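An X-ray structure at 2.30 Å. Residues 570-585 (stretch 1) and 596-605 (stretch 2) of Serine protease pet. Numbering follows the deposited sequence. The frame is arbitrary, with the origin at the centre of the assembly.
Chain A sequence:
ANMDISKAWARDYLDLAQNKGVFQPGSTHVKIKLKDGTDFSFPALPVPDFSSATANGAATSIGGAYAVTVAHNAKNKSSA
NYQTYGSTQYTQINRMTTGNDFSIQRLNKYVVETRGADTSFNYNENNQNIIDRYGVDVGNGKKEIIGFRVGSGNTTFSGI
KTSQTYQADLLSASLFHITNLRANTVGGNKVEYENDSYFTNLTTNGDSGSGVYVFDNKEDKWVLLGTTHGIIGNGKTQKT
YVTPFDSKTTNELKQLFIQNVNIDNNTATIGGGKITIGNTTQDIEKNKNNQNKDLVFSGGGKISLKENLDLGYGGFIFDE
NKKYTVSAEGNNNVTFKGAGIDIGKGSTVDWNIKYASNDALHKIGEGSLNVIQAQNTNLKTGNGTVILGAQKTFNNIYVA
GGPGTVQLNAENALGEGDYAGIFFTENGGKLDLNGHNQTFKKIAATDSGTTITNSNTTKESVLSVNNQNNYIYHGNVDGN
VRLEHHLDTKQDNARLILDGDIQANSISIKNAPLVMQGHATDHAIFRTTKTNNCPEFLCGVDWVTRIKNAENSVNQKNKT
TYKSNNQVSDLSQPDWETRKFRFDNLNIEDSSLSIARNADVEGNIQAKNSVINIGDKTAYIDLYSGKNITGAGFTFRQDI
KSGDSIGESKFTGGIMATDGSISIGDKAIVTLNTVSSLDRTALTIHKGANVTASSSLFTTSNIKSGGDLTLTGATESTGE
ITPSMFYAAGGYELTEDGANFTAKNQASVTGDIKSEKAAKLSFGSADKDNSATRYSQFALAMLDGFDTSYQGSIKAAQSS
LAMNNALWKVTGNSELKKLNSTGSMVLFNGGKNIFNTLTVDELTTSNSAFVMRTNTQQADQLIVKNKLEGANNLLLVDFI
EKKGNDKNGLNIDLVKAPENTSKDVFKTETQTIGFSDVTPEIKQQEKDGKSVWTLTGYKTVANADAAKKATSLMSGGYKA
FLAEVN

Stretch 1 (570-585) DLSQPDWETRKFRFDN
Stretch 2, residues 596-605: ARNADVEGNI

Residues 579-583 and 599-602 run as adjacent parallel strands, their axes 13° apart and 4.8 Å at closest approach, with Arg579 beside Ala599, Lys580 beside Asp600, Phe581 beside Val601 and Arg582 beside Glu602. A type II turn, Ala596 to Ala599, leads into the second strand. The backbone ladder alternates as parallel pairing requires: Arg579 N to Asn598 O (3.1 Å), Asp600 N to Arg579 O (2.9 Å), Phe581 N to Asp600 O (2.8 Å), Glu602 N to Phe581 O (2.7 Å) and Phe583 N to Glu602 O (3.1 Å). A bulge then shifts the register by one, so that Asn604 N reaches Asp584 O (3.2 Å) and Asn585 pairs with Asn604. At the bulge, Gly603 (phi/psi 160/179) brings CA within 3.1 Å of Phe583 O; a CB there would clash with that oxygen.

Asp600 (chi1 t) covers the most surface. Its OD1 accepts from Arg582 NH2 at 2.9 Å in a salt bridge, while Arg582 NH1 donates to the backbone Asp600 O at 2.8 Å. Arg582 (m, m, t, chi4 -88°) also carries Glu602 OE1 over its guanidinium face, 3.2 Å from NE, a purely electrostatic pairing.

Asn598, at phi/psi 63/26 with chi1 m, donates from ND2 to Thr578 OG1 (3.2 Å) and receives Arg597 NE at its OD1 (3.0 Å). Arg597 (p, t, m, chi4 157°) lies flat on Trp576 (chi1 m, chi2 72°): guanidinium and indole planes lie 5° apart, Arg597 CZ 3.5 Å from the centroid of the Trp576 five-membered ring. A water links Arg597 NH1 to Gln573 O, 3.1 Å from each.

On the face opposite Asp600 and Arg582, Phe581 (m, chi2 81°) packs CE1 against Ala599 CB (3.5 Å); Phe583 (p, chi2 83°) brings CE2 to Val601 CG1 (3.7 Å).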

# COMPACT_ATOMS: atom_id res chain seq x y z
N ASP A 570 3.33 13.08 -8.06
CA ASP A 570 3.98 12.97 -9.36
C ASP A 570 4.37 11.52 -9.61
O ASP A 570 4.79 10.83 -8.69
CB ASP A 570 5.21 13.88 -9.41
CG ASP A 570 5.71 14.13 -10.82
OD1 ASP A 570 6.33 13.22 -11.42
OD2 ASP A 570 5.50 15.26 -11.32
N LEU A 571 4.22 11.05 -10.85
CA LEU A 571 4.61 9.69 -11.20
C LEU A 571 6.11 9.39 -11.00
O LEU A 571 6.51 8.24 -10.85
CB LEU A 571 4.23 9.40 -12.66
CG LEU A 571 2.76 9.17 -12.98
CD1 LEU A 571 2.59 9.18 -14.49
CD2 LEU A 571 2.30 7.85 -12.40
N SER A 572 6.93 10.44 -11.01
CA SER A 572 8.35 10.27 -10.82
C SER A 572 8.80 10.56 -9.38
O SER A 572 10.00 10.55 -9.12
CB SER A 572 9.09 11.19 -11.78
OG SER A 572 8.94 12.54 -11.36
N GLN A 573 7.88 10.82 -8.46
CA GLN A 573 8.29 11.06 -7.07
C GLN A 573 8.70 9.72 -6.45
O GLN A 573 8.26 8.66 -6.89
CB GLN A 573 7.17 11.73 -6.24
CG GLN A 573 6.11 10.74 -5.71
CD GLN A 573 4.89 11.44 -5.12
OE1 GLN A 573 4.49 12.51 -5.58
NE2 GLN A 573 4.33 10.86 -4.07
N PRO A 574 9.56 9.76 -5.41
CA PRO A 574 10.00 8.47 -4.86
C PRO A 574 9.12 7.98 -3.74
O PRO A 574 9.22 6.82 -3.33
CB PRO A 574 11.41 8.80 -4.34
CG PRO A 574 11.25 10.24 -3.85
CD PRO A 574 10.34 10.89 -4.88
N ASP A 575 8.26 8.85 -3.22
CA ASP A 575 7.51 8.51 -2.03
C ASP A 575 6.17 7.87 -2.35
O ASP A 575 5.22 8.55 -2.75
CB ASP A 575 7.32 9.76 -1.15
CG ASP A 575 7.01 11.01 -1.96
OD1 ASP A 575 7.69 11.26 -2.97
OD2 ASP A 575 6.08 11.77 -1.57
N TRP A 576 6.12 6.56 -2.16
CA TRP A 576 4.95 5.74 -2.46
C TRP A 576 4.60 4.86 -1.28
O TRP A 576 5.49 4.22 -0.67
CB TRP A 576 5.20 4.84 -3.69
CG TRP A 576 5.20 5.59 -4.98
CD1 TRP A 576 6.17 6.44 -5.43
CD2 TRP A 576 4.19 5.56 -5.99
NE1 TRP A 576 5.82 6.95 -6.65
CE2 TRP A 576 4.61 6.43 -7.01
CE3 TRP A 576 2.96 4.90 -6.11
CZ2 TRP A 576 3.85 6.64 -8.16
CZ3 TRP A 576 2.21 5.12 -7.24
CH2 TRP A 576 2.66 5.98 -8.25
N GLU A 577 3.30 4.78 -1.00
CA GLU A 577 2.78 3.87 -0.01
C GLU A 577 2.54 2.48 -0.60
O GLU A 577 1.84 2.33 -1.60
CB GLU A 577 1.49 4.43 0.59
CG GLU A 577 1.76 5.49 1.67
CD GLU A 577 0.91 6.72 1.50
OE1 GLU A 577 -0.21 6.60 0.97
OE2 GLU A 577 1.36 7.82 1.90
N THR A 578 3.12 1.47 0.03
CA THR A 578 2.92 0.09 -0.37
C THR A 578 1.59 -0.41 0.17
O THR A 578 1.24 -0.14 1.32
CB THR A 578 4.07 -0.78 0.14
OG1 THR A 578 5.28 -0.28 -0.41
CG2 THR A 578 3.88 -2.25 -0.28
N ARG A 579 0.85 -1.12 -0.68
CA ARG A 579 -0.50 -1.53 -0.34
C ARG A 579 -0.58 -3.05 -0.33
O ARG A 579 0.12 -3.69 -1.12
CB ARG A 579 -1.51 -0.94 -1.33
CG ARG A 579 -1.53 0.57 -1.34
CD ARG A 579 -1.92 1.11 0.04
NE ARG A 579 -2.43 2.48 -0.04
CZ ARG A 579 -2.34 3.36 0.95
NH1 ARG A 579 -1.76 3.00 2.09
NH2 ARG A 579 -2.81 4.59 0.81
N LYS A 580 -1.41 -3.60 0.56
CA LYS A 580 -1.55 -5.04 0.65
C LYS A 580 -2.81 -5.52 -0.07
O LYS A 580 -3.90 -4.98 0.10
CB LYS A 580 -1.58 -5.50 2.11
CG LYS A 580 -0.35 -5.14 2.92
CD LYS A 580 0.79 -6.13 2.70
CE LYS A 580 1.93 -5.88 3.68
NZ LYS A 580 1.48 -5.97 5.10
N PHE A 581 -2.65 -6.52 -0.91
CA PHE A 581 -3.76 -7.15 -1.57
C PHE A 581 -3.68 -8.63 -1.22
O PHE A 581 -2.70 -9.35 -1.59
CB PHE A 581 -3.72 -6.91 -3.08
CG PHE A 581 -3.54 -5.46 -3.47
CD1 PHE A 581 -2.28 -4.87 -3.46
CD2 PHE A 581 -4.64 -4.68 -3.85
CE1 PHE A 581 -2.12 -3.53 -3.81
CE2 PHE A 581 -4.48 -3.34 -4.21
CZ PHE A 581 -3.21 -2.77 -4.19
N ARG A 582 -4.66 -9.05 -0.43
CA ARG A 582 -4.80 -10.41 0.06
C ARG A 582 -6.16 -10.95 -0.35
O ARG A 582 -7.18 -10.25 -0.21
CB ARG A 582 -4.65 -10.47 1.58
CG ARG A 582 -3.28 -10.02 2.13
CD ARG A 582 -2.17 -10.96 1.65
NE ARG A 582 -0.83 -10.61 2.13
CZ ARG A 582 0.00 -9.77 1.52
NH1 ARG A 582 -0.37 -9.14 0.40
NH2 ARG A 582 1.21 -9.54 2.03
N PHE A 583 -6.17 -12.19 -0.85
CA PHE A 583 -7.41 -12.83 -1.24
C PHE A 583 -7.22 -14.33 -1.41
O PHE A 583 -6.15 -14.77 -1.79
CB PHE A 583 -7.92 -12.23 -2.55
CG PHE A 583 -6.90 -12.22 -3.64
CD1 PHE A 583 -6.68 -13.35 -4.42
CD2 PHE A 583 -6.14 -11.08 -3.88
CE1 PHE A 583 -5.70 -13.34 -5.41
CE2 PHE A 583 -5.19 -11.06 -4.87
CZ PHE A 583 -4.97 -12.20 -5.64
N ASP A 584 -8.25 -15.11 -1.12
CA ASP A 584 -8.14 -16.55 -1.33
C ASP A 584 -7.99 -16.82 -2.81
O ASP A 584 -7.10 -17.56 -3.23
CB ASP A 584 -9.35 -17.28 -0.76
CG ASP A 584 -9.40 -17.20 0.74
OD1 ASP A 584 -8.30 -17.19 1.33
OD2 ASP A 584 -10.51 -17.13 1.31
N ASN A 585 -8.84 -16.17 -3.61
CA ASN A 585 -8.82 -16.38 -5.04
C ASN A 585 -9.18 -15.14 -5.85
O ASN A 585 -10.11 -14.42 -5.53
CB ASN A 585 -9.78 -17.52 -5.41
CG ASN A 585 -9.36 -18.85 -4.82
OD1 ASN A 585 -8.47 -19.52 -5.34
ND2 ASN A 585 -9.99 -19.23 -3.71
N ALA A 596 1.24 -3.33 -10.32
CA ALA A 596 2.16 -2.25 -10.62
C ALA A 596 2.90 -1.87 -9.35
O ALA A 596 2.83 -2.58 -8.35
CB ALA A 596 1.43 -1.05 -11.21
N ARG A 597 3.62 -0.75 -9.40
CA ARG A 597 4.64 -0.44 -8.40
C ARG A 597 4.05 -0.38 -6.98
O ARG A 597 2.96 0.13 -6.77
CB ARG A 597 5.35 0.87 -8.74
CG ARG A 597 4.43 2.09 -8.83
CD ARG A 597 5.24 3.38 -8.76
NE ARG A 597 6.26 3.31 -7.71
CZ ARG A 597 7.37 4.05 -7.69
NH1 ARG A 597 7.60 4.92 -8.66
NH2 ARG A 597 8.25 3.92 -6.70
N ASN A 598 4.77 -0.96 -6.03
CA ASN A 598 4.38 -0.91 -4.63
C ASN A 598 3.03 -1.57 -4.29
O ASN A 598 2.39 -1.21 -3.32
CB ASN A 598 4.35 0.55 -4.16
CG ASN A 598 5.71 1.18 -4.19
OD1 ASN A 598 6.16 1.69 -5.22
ND2 ASN A 598 6.39 1.14 -3.05
N ALA A 599 2.63 -2.55 -5.10
CA ALA A 599 1.60 -3.48 -4.68
C ALA A 599 2.26 -4.74 -4.11
O ALA A 599 3.23 -5.27 -4.67
CB ALA A 599 0.67 -3.85 -5.83
N ASP A 600 1.75 -5.19 -2.98
CA ASP A 600 2.17 -6.41 -2.32
C ASP A 600 0.97 -7.35 -2.39
O ASP A 600 0.03 -7.21 -1.59
CB ASP A 600 2.59 -6.10 -0.88
CG ASP A 600 3.16 -7.30 -0.14
OD1 ASP A 600 2.64 -8.43 -0.27
OD2 ASP A 600 4.13 -7.10 0.61
N VAL A 601 1.00 -8.27 -3.35
CA VAL A 601 -0.15 -9.11 -3.68
C VAL A 601 0.05 -10.56 -3.29
O VAL A 601 1.06 -11.16 -3.65
CB VAL A 601 -0.48 -9.08 -5.19
CG1 VAL A 601 -1.79 -9.82 -5.43
CG2 VAL A 601 -0.59 -7.67 -5.70
N GLU A 602 -0.93 -11.12 -2.60
CA GLU A 602 -0.86 -12.50 -2.19
C GLU A 602 -2.22 -13.20 -2.26
O GLU A 602 -3.21 -12.80 -1.61
CB GLU A 602 -0.30 -12.60 -0.78
CG GLU A 602 -0.43 -13.93 -0.09
CD GLU A 602 0.60 -14.11 1.03
OE1 GLU A 602 1.04 -13.10 1.62
OE2 GLU A 602 0.99 -15.28 1.28
N GLY A 603 -2.25 -14.25 -3.06
CA GLY A 603 -3.37 -15.16 -3.13
C GLY A 603 -3.32 -15.93 -4.44
O GLY A 603 -2.43 -15.70 -5.26
N ASN A 604 -4.27 -16.84 -4.65
CA ASN A 604 -4.25 -17.66 -5.86
C ASN A 604 -4.99 -17.07 -7.05
O ASN A 604 -6.09 -16.57 -6.93
CB ASN A 604 -4.82 -19.06 -5.56
CG ASN A 604 -3.82 -19.90 -4.81
OD1 ASN A 604 -2.62 -19.59 -4.83
ND2 ASN A 604 -4.29 -20.95 -4.12
N ILE A 605 -4.36 -17.12 -8.22
CA ILE A 605 -4.98 -16.57 -9.41
C ILE A 605 -5.50 -17.67 -10.34
O ILE A 605 -4.77 -18.60 -10.66
CB ILE A 605 -3.99 -15.69 -10.19
CG1 ILE A 605 -3.44 -14.56 -9.32
CG2 ILE A 605 -4.65 -15.13 -11.44
CD1 ILE A 605 -2.46 -13.66 -10.07
O HOH W 1 9.64 7.16 -9.28